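Local coordinates for long form salivary protein D7L1 (Aedes aegypti, PDB 3DXL) that binds and sequesters host biogenic amines and leukotrienes in two separate pockets, so modulating the blood feeding of female mosquitoes, at residues K150-E155 and V269-Y274; F156-Y161 and K187-C192; Y178-D183 and K243-Y248. All blocks are in the same frame, centred on the assembly; numbering follows the deposited sequence. Where two conformers were deposited one is given.

Contact 1: residues K150-E155 and V269-Y274; sequences KQSYFE and VRSQIY
The hydroxyl of S271 joins the start of helix 153-161 to the C-terminal part of helix 257-271. S271 CB lies 4.0 Å from Y153 CB, and the first torsion (chi1 81°) puts OG between the backbone N and the carbonyl carbon. From there OG accepts the backbone N-H of Y153, with Y153 N to S271 OG at 3.0 Å and an N-H...O angle of 158°, while its own proton goes to the carbonyl of E268 one helical turn back. A small hydroxyl suits this spot because it takes a first-turn N-H that has no carbonyl of its own helix below it. S152, the N-cap, serves the same turn from within its own segment: S152 OG, anti to the backbone N, accepts from E155 N at 3.2 Å and also bonds E268, a residue of the noradrenaline site. Q272 NE2 reaches that same carboxylate, and Q272 CG packs on S152 CB at 3.7 Å. Beside these bonds, K150 CA makes a bent CA-H...O contact with Q272 O, 3.0 Å between CA and O, and the Y274 hydroxyl meets the ring edge of Y153, Y274 OH to Y153 CD1 3.3 Å. That hydroxyl is held by E7. Y153 and Y274 both touch helix 6-20, so this junction sits beside it, while F154 packs edge-to-face on F264 of helix 257-271.

Contact 2: residues F156-Y161 and K187-C192; sequences FCENKY and KEHTDC
Helices 153-161 and 184-196 run nearly antiparallel, their local axes 9.2 Å apart, and are stapled by a disulfide of the all-helical odorant-binding-protein fold. C157 SG and C192 SG are bonded at 2.1 Å. C192 SG is anti to its backbone N and C157 SG anti to its carbonyl carbon, so the sulfurs meet between the helices; the CB-SG-SG-CB torsion is -83°. F156 CE2 borders C192 SG obliquely, and C192 CB presses on Y161 CE2 at 3.7 Å. One turn along, the Y161 ring lies flat over the backbone of the facing helix: H189 CA sits 4.0 Å from its centroid in a CH-pi contact, while K160 CG covers the opposite face. A broad tyrosine suits this seam, since its hydroxyl extends to the helix margin, where Y161 OH approaches E188 OE2 at 3.2 Å. Farther out, E158 and H189 lie side by side in the noradrenaline site. A salt bridge to R176 holds E158, and H189 NE2 bonds a glycerol, consistent with a polar pocket. The imidazole stands edge-on to the other helix, H189 CE1 3.6 Å from E158 N and its buried ND1 without a hydrogen-bonding partner.

Contact 3: residues Y178-D183 and K243-Y248; sequences YTVLDD and KSWHYY
The hydroxyl oxygen of Y248 is gripped by two hydrogen bonds, one to a bound glycerol and one to a water. Y248 OH gives its proton to the water, 2.6 Å from the water oxygen, and the water in turn donates to the backbone carbonyl of T179. A second, direct link lies one turn back on helix 243-253: W245 NE1 donates to L181 O at 2.9 Å, approaching nearly along the C=O axis (172°), with L181 O tilted 20° from the indole plane. With CG anti to the backbone N, W245 turns its indole edge toward 178-183. V180 wedges between the two aromatics, CG1 against W245 NE1 at 3.6 Å and CG2 against Y248 CE2 at 4.1 Å, a place that suits a short branched side chain. Farther along the same indole edge, D182 OD1 is 3.6 Å from W245 CZ2. Y178, which ends the preceding helix in a Schellman motif, crosses Y248 at about a right angle, with Y248 OH 3.3 Å from Y178 CD1, and bonds D265 of the noradrenaline site through its hydroxyl. The polar links across the contact end on backbone carbonyls, so they depend on the path of the loop rather than on its side-chain identity there.

In the fold
Contact 2 is the buried one, contact 1 is partly buried and contact 3 lies at the surface. Helix 153-161 serves contacts 1 and 2, its first turn meeting the C-terminal part of helix 257-271 and the rest meeting helix 184-196. That last helix also backs contact 3: D191 OD1 approaches S244 OG at 2.7 Å, a probable hydrogen bond, and T190 packs on Y248. Chemistry follows place: a covalent link and aromatic packing in contact 2, serine hydroxyls accepting first-turn N-H groups in contact 1, and indole and water bonds to a loop in contact 3. Contact 2 contains two noradrenaline-binding residues, and contacts 1 and 3 touch others, E268 and D265.

Contact 1: residues K150-E155 and V269-Y274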
loop_
_atom_site.group_PDB
_atom_site.type_symbol
_atom_site.label_atom_id
_atom_site.label_comp_id
_atom_site.label_asym_id
_atom_site.label_seq_id
_atom_site.Cartn_x
_atom_site.Cartn_y
_atom_site.Cartn_z
ATOM N N LYS A 150 -0.865 4.043 12.198
ATOM C CA LYS A 150 -2.078 3.794 12.981
ATOM C C LYS A 150 -3.240 4.740 12.632
ATOM O O LYS A 150 -4.229 4.819 13.378
ATOM C CB LYS A 150 -1.792 3.800 14.494
ATOM C CG LYS A 150 -0.667 2.859 14.949
ATOM C CD LYS A 150 -1.021 1.378 14.799
ATOM C CE LYS A 150 -2.111 0.932 15.783
ATOM N NZ LYS A 150 -1.748 1.098 17.227
ATOM N N GLN A 151 -3.141 5.424 11.493
ATOM C CA GLN A 151 -4.205 6.324 11.049
ATOM C C GLN A 151 -5.011 5.694 9.910
ATOM O O GLN A 151 -4.453 5.232 8.924
ATOM C CB GLN A 151 -3.631 7.674 10.613
ATOM C CG GLN A 151 -4.707 8.663 10.179
ATOM C CD GLN A 151 -4.149 9.995 9.725
ATOM O OE1 GLN A 151 -3.039 10.079 9.187
ATOM N NE2 GLN A 151 -4.943 11.053 9.915
ATOM N N SER A 152 -6.335 5.679 10.041
ATOM C CA SER A 152 -7.179 5.302 8.912
ATOM C C SER A 152 -6.770 6.081 7.668
ATOM O O SER A 152 -6.652 7.311 7.719
ATOM C CB SER A 152 -8.621 5.649 9.238
ATOM O OG SER A 152 -9.426 5.585 8.072
ATOM N N TYR A 153 -6.562 5.397 6.545
ATOM C CA TYR A 153 -6.218 6.127 5.332
ATOM C C TYR A 153 -7.369 7.041 4.903
ATOM O O TYR A 153 -7.160 8.139 4.397
ATOM C CB TYR A 153 -5.786 5.207 4.174
ATOM C CG TYR A 153 -4.841 5.929 3.234
ATOM C CD1 TYR A 153 -3.465 5.716 3.309
ATOM C CD2 TYR A 153 -5.308 6.871 2.312
ATOM C CE1 TYR A 153 -2.586 6.405 2.489
ATOM C CE2 TYR A 153 -4.450 7.567 1.491
ATOM C CZ TYR A 153 -3.080 7.334 1.583
ATOM O OH TYR A 153 -2.208 8.029 0.776
ATOM N N PHE A 154 -8.597 6.565 5.093
ATOM C CA PHE A 154 -9.775 7.369 4.770
ATOM C C PHE A 154 -9.777 8.669 5.580
ATOM O O PHE A 154 -10.039 9.740 5.031
ATOM C CB PHE A 154 -11.067 6.582 5.032
ATOM C CG PHE A 154 -11.353 5.478 4.032
ATOM C CD1 PHE A 154 -12.614 5.404 3.444
ATOM C CD2 PHE A 154 -10.420 4.494 3.717
ATOM C CE1 PHE A 154 -12.929 4.399 2.542
ATOM C CE2 PHE A 154 -10.747 3.469 2.803
ATOM C CZ PHE A 154 -12.004 3.424 2.222
ATOM N N GLU A 155 -9.493 8.575 6.876
ATOM C CA GLU A 155 -9.427 9.764 7.721
ATOM C C GLU A 155 -8.329 10.719 7.297
ATOM O O GLU A 155 -8.521 11.930 7.328
ATOM C CB GLU A 155 -9.299 9.384 9.184
ATOM C CG GLU A 155 -10.553 8.733 9.687
ATOM C CD GLU A 155 -10.522 8.427 11.158
ATOM O OE1 GLU A 155 -9.558 8.825 11.854
ATOM O OE2 GLU A 155 -11.488 7.787 11.620
ATOM N N VAL A 269 -11.187 -0.235 7.787
ATOM C CA VAL A 269 -10.813 -0.749 9.095
ATOM C C VAL A 269 -9.368 -1.252 9.079
ATOM O O VAL A 269 -8.553 -0.908 9.947
ATOM C CB VAL A 269 -11.777 -1.869 9.555
ATOM C CG1 VAL A 269 -11.251 -2.567 10.807
ATOM C CG2 VAL A 269 -13.164 -1.291 9.831
ATOM N N ARG A 270 -9.031 -2.056 8.076
ATOM C CA ARG A 270 -7.694 -2.626 7.991
ATOM C C ARG A 270 -6.641 -1.562 7.672
ATOM O O ARG A 270 -5.469 -1.721 8.048
ATOM C CB ARG A 270 -7.672 -3.786 6.998
ATOM C CG ARG A 270 -8.478 -4.974 7.509
ATOM C CD ARG A 270 -8.392 -6.189 6.613
ATOM N NE ARG A 270 -9.187 -5.989 5.408
ATOM C CZ ARG A 270 -8.682 -5.731 4.202
ATOM N NH1 ARG A 270 -7.365 -5.654 4.023
ATOM N NH2 ARG A 270 -9.496 -5.543 3.167
ATOM N N SER A 271 -7.039 -0.465 7.021
ATOM C CA SER A 271 -6.095 0.619 6.713
ATOM C C SER A 271 -5.634 1.348 7.968
ATOM O O SER A 271 -4.634 2.068 7.938
ATOM C CB SER A 271 -6.659 1.629 5.709
ATOM O OG SER A 271 -7.525 2.566 6.339
ATOM N N GLN A 272 -6.357 1.167 9.072
ATOM C CA GLN A 272 -5.977 1.806 10.327
ATOM C C GLN A 272 -4.725 1.201 10.946
ATOM O O GLN A 272 -4.075 1.854 11.762
ATOM C CB GLN A 272 -7.110 1.698 11.343
ATOM C CG GLN A 272 -8.405 2.365 10.901
ATOM C CD GLN A 272 -9.581 2.080 11.817
ATOM O OE1 GLN A 272 -9.451 1.413 12.840
ATOM N NE2 GLN A 272 -10.752 2.574 11.431
ATOM N N ILE A 273 -4.411 -0.046 10.596
ATOM C CA ILE A 273 -3.244 -0.741 11.137
ATOM C C ILE A 273 -2.688 -1.574 9.995
ATOM O O ILE A 273 -3.243 -2.617 9.653
ATOM C CB ILE A 273 -3.613 -1.690 12.318
ATOM C CG1 ILE A 273 -4.495 -0.991 13.369
ATOM C CG2 ILE A 273 -2.341 -2.261 12.954
ATOM C CD1 ILE A 273 -5.103 -1.939 14.388
ATOM N N TYR A 274 -1.588 -1.133 9.404
ATOM C CA TYR A 274 -1.079 -1.849 8.242
ATOM C C TYR A 274 -0.713 -3.299 8.586
ATOM O O TYR A 274 -0.934 -4.199 7.776
ATOM C CB TYR A 274 0.077 -1.092 7.590
ATOM C CG TYR A 274 -0.354 0.053 6.687
ATOM C CD1 TYR A 274 -1.653 0.590 6.739
ATOM C CD2 TYR A 274 0.546 0.612 5.787
ATOM C CE1 TYR A 274 -2.032 1.628 5.908
ATOM C CE2 TYR A 274 0.185 1.659 4.964
ATOM C CZ TYR A 274 -1.120 2.171 5.032
ATOM O OH TYR A 274 -1.496 3.210 4.217
#

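Contact 2: residues F156-Y161 and K187-C192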
loop_
_atom_site.group_PDB
_atom_site.type_symbol
_atom_site.label_atom_id
_atom_site.label_comp_id
_atom_site.label_asym_id
_atom_site.label_seq_id
_atom_site.Cartn_x
_atom_site.Cartn_y
_atom_site.Cartn_z
ATOM N N PHE A 156 -7.172 10.185 6.906
ATOM C CA PHE A 156 -6.101 11.025 6.371
ATOM C C PHE A 156 -6.620 11.891 5.216
ATOM O O PHE A 156 -6.399 13.103 5.201
ATOM C CB PHE A 156 -4.903 10.163 5.936
ATOM C CG PHE A 156 -4.003 10.840 4.925
ATOM C CD1 PHE A 156 -3.191 11.916 5.289
ATOM C CD2 PHE A 156 -4.002 10.424 3.601
ATOM C CE1 PHE A 156 -2.408 12.557 4.335
ATOM C CE2 PHE A 156 -3.202 11.056 2.649
ATOM C CZ PHE A 156 -2.410 12.124 3.020
ATOM N N CYS A 157 -7.306 11.269 4.259
ATOM C CA CYS A 157 -7.826 11.998 3.108
ATOM C C CYS A 157 -8.919 12.983 3.529
ATOM O O CYS A 157 -8.911 14.155 3.115
ATOM C CB CYS A 157 -8.363 11.031 2.058
ATOM S SG CYS A 157 -7.093 9.971 1.322
ATOM N N GLU A 158 -9.847 12.511 4.358
ATOM C CA GLU A 158 -10.936 13.364 4.849
ATOM C C GLU A 158 -10.380 14.624 5.499
ATOM O O GLU A 158 -10.903 15.722 5.286
ATOM C CB GLU A 158 -11.746 12.626 5.895
ATOM C CG GLU A 158 -12.632 11.540 5.358
ATOM C CD GLU A 158 -13.372 10.816 6.459
ATOM O OE1 GLU A 158 -12.982 10.929 7.635
ATOM O OE2 GLU A 158 -14.359 10.127 6.151
ATOM N N ASN A 159 -9.327 14.469 6.305
ATOM C CA ASN A 159 -8.785 15.608 7.035
ATOM C C ASN A 159 -8.087 16.604 6.120
ATOM O O ASN A 159 -8.067 17.800 6.410
ATOM C CB ASN A 159 -7.856 15.139 8.148
ATOM C CG ASN A 159 -8.582 14.396 9.248
ATOM O OD1 ASN A 159 -9.819 14.411 9.326
ATOM N ND2 ASN A 159 -7.823 13.755 10.123
ATOM N N LYS A 160 -7.542 16.121 5.012
ATOM C CA LYS A 160 -6.908 16.971 4.027
ATOM C C LYS A 160 -7.934 17.792 3.245
ATOM O O LYS A 160 -7.744 18.985 3.015
ATOM C CB LYS A 160 -6.086 16.089 3.086
ATOM C CG LYS A 160 -5.299 16.789 2.023
ATOM C CD LYS A 160 -4.378 15.798 1.329
ATOM C CE LYS A 160 -3.671 16.441 0.156
ATOM N NZ LYS A 160 -2.902 15.421 -0.598
ATOM N N TYR A 161 -9.033 17.156 2.844
ATOM C CA TYR A 161 -9.971 17.801 1.927
ATOM C C TYR A 161 -11.198 18.408 2.601
ATOM O O TYR A 161 -11.792 19.338 2.055
ATOM C CB TYR A 161 -10.358 16.848 0.792
ATOM C CG TYR A 161 -9.154 16.488 -0.044
ATOM C CD1 TYR A 161 -8.610 17.408 -0.945
ATOM C CD2 TYR A 161 -8.526 15.253 0.093
ATOM C CE1 TYR A 161 -7.489 17.098 -1.689
ATOM C CE2 TYR A 161 -7.396 14.938 -0.661
ATOM C CZ TYR A 161 -6.888 15.863 -1.545
ATOM O OH TYR A 161 -5.767 15.551 -2.293
ATOM N N LYS A 187 -13.745 14.809 -6.195
ATOM C CA LYS A 187 -12.963 13.998 -7.120
ATOM C C LYS A 187 -11.508 13.855 -6.674
ATOM O O LYS A 187 -10.924 12.787 -6.805
ATOM C CB LYS A 187 -13.068 14.543 -8.545
ATOM C CG LYS A 187 -14.491 14.469 -9.103
ATOM C CD LYS A 187 -14.556 14.875 -10.558
ATOM C CE LYS A 187 -15.990 14.843 -11.071
ATOM N NZ LYS A 187 -16.062 15.327 -12.473
ATOM N N GLU A 188 -10.946 14.915 -6.109
ATOM C CA GLU A 188 -9.575 14.863 -5.610
ATOM C C GLU A 188 -9.487 14.028 -4.339
ATOM O O GLU A 188 -8.565 13.234 -4.168
ATOM C CB GLU A 188 -9.047 16.269 -5.346
ATOM C CG GLU A 188 -7.530 16.334 -5.300
ATOM C CD GLU A 188 -6.989 17.720 -4.996
ATOM O OE1 GLU A 188 -7.725 18.720 -5.168
ATOM O OE2 GLU A 188 -5.815 17.801 -4.571
ATOM N N HIS A 189 -10.438 14.218 -3.434
ATOM C CA HIS A 189 -10.518 13.419 -2.231
ATOM C C HIS A 189 -10.625 11.923 -2.564
ATOM O O HIS A 189 -9.944 11.082 -1.960
ATOM C CB HIS A 189 -11.707 13.875 -1.373
ATOM C CG HIS A 189 -12.084 12.879 -0.327
ATOM N ND1 HIS A 189 -11.375 12.722 0.845
ATOM C CD2 HIS A 189 -13.045 11.928 -0.316
ATOM C CE1 HIS A 189 -11.907 11.738 1.549
ATOM N NE2 HIS A 189 -12.925 11.243 0.867
ATOM N N THR A 190 -11.453 11.594 -3.550
ATOM C CA THR A 190 -11.671 10.207 -3.919
ATOM C C THR A 190 -10.416 9.635 -4.576
ATOM O O THR A 190 -10.095 8.469 -4.372
ATOM C CB THR A 190 -12.911 10.082 -4.817
ATOM O OG1 THR A 190 -14.071 10.522 -4.084
ATOM C CG2 THR A 190 -13.141 8.664 -5.244
ATOM N N ASP A 191 -9.695 10.461 -5.333
ATOM C CA ASP A 191 -8.379 10.064 -5.844
ATOM C C ASP A 191 -7.419 9.716 -4.695
ATOM O O ASP A 191 -6.708 8.703 -4.749
ATOM C CB ASP A 191 -7.806 11.164 -6.748
ATOM C CG ASP A 191 -6.578 10.708 -7.513
ATOM O OD1 ASP A 191 -6.660 9.694 -8.241
ATOM O OD2 ASP A 191 -5.539 11.363 -7.370
ATOM N N CYS A 192 -7.408 10.543 -3.655
ATOM C CA CYS A 192 -6.591 10.283 -2.459
ATOM C C CYS A 192 -6.917 8.920 -1.860
ATOM O O CYS A 192 -6.010 8.132 -1.560
ATOM C CB CYS A 192 -6.806 11.399 -1.429
ATOM S SG CYS A 192 -5.917 11.245 0.154
#

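Contact 3: residues Y178-D183 and K243-Y248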
loop_
_atom_site.group_PDB
_atom_site.type_symbol
_atom_site.label_atom_id
_atom_site.label_comp_id
_atom_site.label_asym_id
_atom_site.label_seq_id
_atom_site.Cartn_x
_atom_site.Cartn_y
_atom_site.Cartn_z
ATOM N N TYR A 178 -21.778 7.038 1.388
ATOM C CA TYR A 178 -21.627 6.644 -0.024
ATOM C C TYR A 178 -22.391 7.525 -1.014
ATOM O O TYR A 178 -22.712 7.092 -2.112
ATOM C CB TYR A 178 -21.947 5.151 -0.242
ATOM C CG TYR A 178 -20.891 4.238 0.344
ATOM C CD1 TYR A 178 -19.703 3.977 -0.346
ATOM C CD2 TYR A 178 -21.069 3.650 1.589
ATOM C CE1 TYR A 178 -18.726 3.153 0.188
ATOM C CE2 TYR A 178 -20.093 2.822 2.144
ATOM C CZ TYR A 178 -18.921 2.568 1.425
ATOM O OH TYR A 178 -17.928 1.744 1.933
ATOM N N THR A 179 -22.667 8.767 -0.635
ATOM C CA THR A 179 -23.153 9.748 -1.596
ATOM C C THR A 179 -21.998 10.152 -2.507
ATOM O O THR A 179 -20.924 10.543 -2.036
ATOM C CB THR A 179 -23.761 10.970 -0.893
ATOM O OG1 THR A 179 -24.976 10.560 -0.271
ATOM C CG2 THR A 179 -24.074 12.083 -1.876
ATOM N N VAL A 180 -22.218 10.041 -3.807
ATOM C CA VAL A 180 -21.207 10.394 -4.797
ATOM C C VAL A 180 -21.378 11.849 -5.219
ATOM O O VAL A 180 -22.249 12.173 -6.027
ATOM C CB VAL A 180 -21.277 9.472 -6.032
ATOM C CG1 VAL A 180 -20.185 9.850 -7.027
ATOM C CG2 VAL A 180 -21.143 7.990 -5.632
ATOM N N LEU A 181 -20.570 12.729 -4.643
ATOM C CA LEU A 181 -20.568 14.136 -5.017
ATOM C C LEU A 181 -19.902 14.346 -6.383
ATOM O O LEU A 181 -19.181 13.467 -6.874
ATOM C CB LEU A 181 -19.910 14.984 -3.922
ATOM C CG LEU A 181 -20.498 14.839 -2.512
ATOM C CD1 LEU A 181 -19.680 15.628 -1.512
ATOM C CD2 LEU A 181 -21.962 15.297 -2.465
ATOM N N ASP A 182 -20.171 15.498 -6.997
ATOM C CA ASP A 182 -19.804 15.773 -8.392
ATOM C C ASP A 182 -18.702 16.799 -8.553
ATOM O O ASP A 182 -18.222 17.022 -9.660
ATOM C CB ASP A 182 -21.024 16.301 -9.156
ATOM C CG ASP A 182 -21.911 15.209 -9.664
ATOM O OD1 ASP A 182 -21.515 14.026 -9.621
ATOM O OD2 ASP A 182 -23.020 15.553 -10.122
ATOM N N ASP A 183 -18.348 17.456 -7.460
ATOM C CA ASP A 183 -17.442 18.591 -7.520
ATOM C C ASP A 183 -15.966 18.183 -7.569
ATOM O O ASP A 183 -15.597 17.063 -7.206
ATOM C CB ASP A 183 -17.707 19.513 -6.332
ATOM C CG ASP A 183 -17.420 18.833 -5.002
ATOM O OD1 ASP A 183 -18.289 18.092 -4.491
ATOM O OD2 ASP A 183 -16.314 19.035 -4.469
ATOM N N LYS A 243 -10.192 9.470 -13.045
ATOM C CA LYS A 243 -10.330 8.025 -13.122
ATOM C C LYS A 243 -10.695 7.392 -11.777
ATOM O O LYS A 243 -11.576 6.531 -11.743
ATOM C CB LYS A 243 -9.107 7.379 -13.786
ATOM C CG LYS A 243 -9.017 7.709 -15.282
ATOM C CD LYS A 243 -7.704 7.281 -15.915
ATOM C CE LYS A 243 -7.717 5.818 -16.272
ATOM N NZ LYS A 243 -6.377 5.341 -16.689
ATOM N N SER A 244 -10.056 7.826 -10.684
ATOM C CA SER A 244 -10.396 7.312 -9.344
ATOM C C SER A 244 -11.878 7.511 -9.042
ATOM O O SER A 244 -12.586 6.575 -8.660
ATOM C CB SER A 244 -9.572 7.999 -8.256
ATOM O OG SER A 244 -8.227 7.551 -8.270
ATOM N N TRP A 245 -12.338 8.743 -9.231
ATOM C CA TRP A 245 -13.736 9.079 -8.986
ATOM C C TRP A 245 -14.672 8.274 -9.893
ATOM O O TRP A 245 -15.702 7.769 -9.439
ATOM C CB TRP A 245 -13.930 10.579 -9.177
ATOM C CG TRP A 245 -15.359 11.037 -9.061
ATOM C CD1 TRP A 245 -16.040 11.328 -7.910
ATOM C CD2 TRP A 245 -16.274 11.268 -10.143
ATOM N NE1 TRP A 245 -17.328 11.729 -8.213
ATOM C CE2 TRP A 245 -17.500 11.689 -9.571
ATOM C CE3 TRP A 245 -16.186 11.151 -11.536
ATOM C CZ2 TRP A 245 -18.623 12.016 -10.348
ATOM C CZ3 TRP A 245 -17.308 11.461 -12.307
ATOM C CH2 TRP A 245 -18.507 11.893 -11.709
ATOM N N HIS A 246 -14.308 8.143 -11.165
ATOM C CA HIS A 246 -15.099 7.346 -12.091
ATOM C C HIS A 246 -15.343 5.930 -11.583
ATOM O O HIS A 246 -16.475 5.440 -11.605
ATOM C CB HIS A 246 -14.444 7.287 -13.468
ATOM C CG HIS A 246 -15.078 6.292 -14.387
ATOM N ND1 HIS A 246 -16.262 6.539 -15.050
ATOM C CD2 HIS A 246 -14.691 5.046 -14.752
ATOM C CE1 HIS A 246 -16.575 5.487 -15.787
ATOM N NE2 HIS A 246 -15.642 4.566 -15.621
ATOM N N TYR A 247 -14.276 5.255 -11.150
ATOM C CA TYR A 247 -14.431 3.886 -10.703
ATOM C C TYR A 247 -15.195 3.794 -9.393
ATOM O O TYR A 247 -16.018 2.888 -9.219
ATOM C CB TYR A 247 -13.074 3.179 -10.630
ATOM C CG TYR A 247 -12.590 2.751 -11.997
ATOM C CD1 TYR A 247 -13.165 1.664 -12.645
ATOM C CD2 TYR A 247 -11.580 3.449 -12.650
ATOM C CE1 TYR A 247 -12.738 1.272 -13.901
ATOM C CE2 TYR A 247 -11.139 3.054 -13.916
ATOM C CZ TYR A 247 -11.728 1.973 -14.525
ATOM O OH TYR A 247 -11.304 1.573 -15.766
ATOM N N TYR A 248 -14.930 4.732 -8.488
ATOM C CA TYR A 248 -15.688 4.785 -7.239
ATOM C C TYR A 248 -17.197 4.924 -7.502
ATOM O O TYR A 248 -17.997 4.123 -7.011
ATOM C CB TYR A 248 -15.172 5.925 -6.359
ATOM C CG TYR A 248 -15.958 6.117 -5.087
ATOM C CD1 TYR A 248 -15.838 5.220 -4.029
ATOM C CD2 TYR A 248 -16.857 7.184 -4.950
ATOM C CE1 TYR A 248 -16.578 5.387 -2.850
ATOM C CE2 TYR A 248 -17.595 7.361 -3.780
ATOM C CZ TYR A 248 -17.450 6.461 -2.740
ATOM O OH TYR A 248 -18.170 6.617 -1.577
HETATM O O HOH W 1 -19.066 8.941 -0.858
#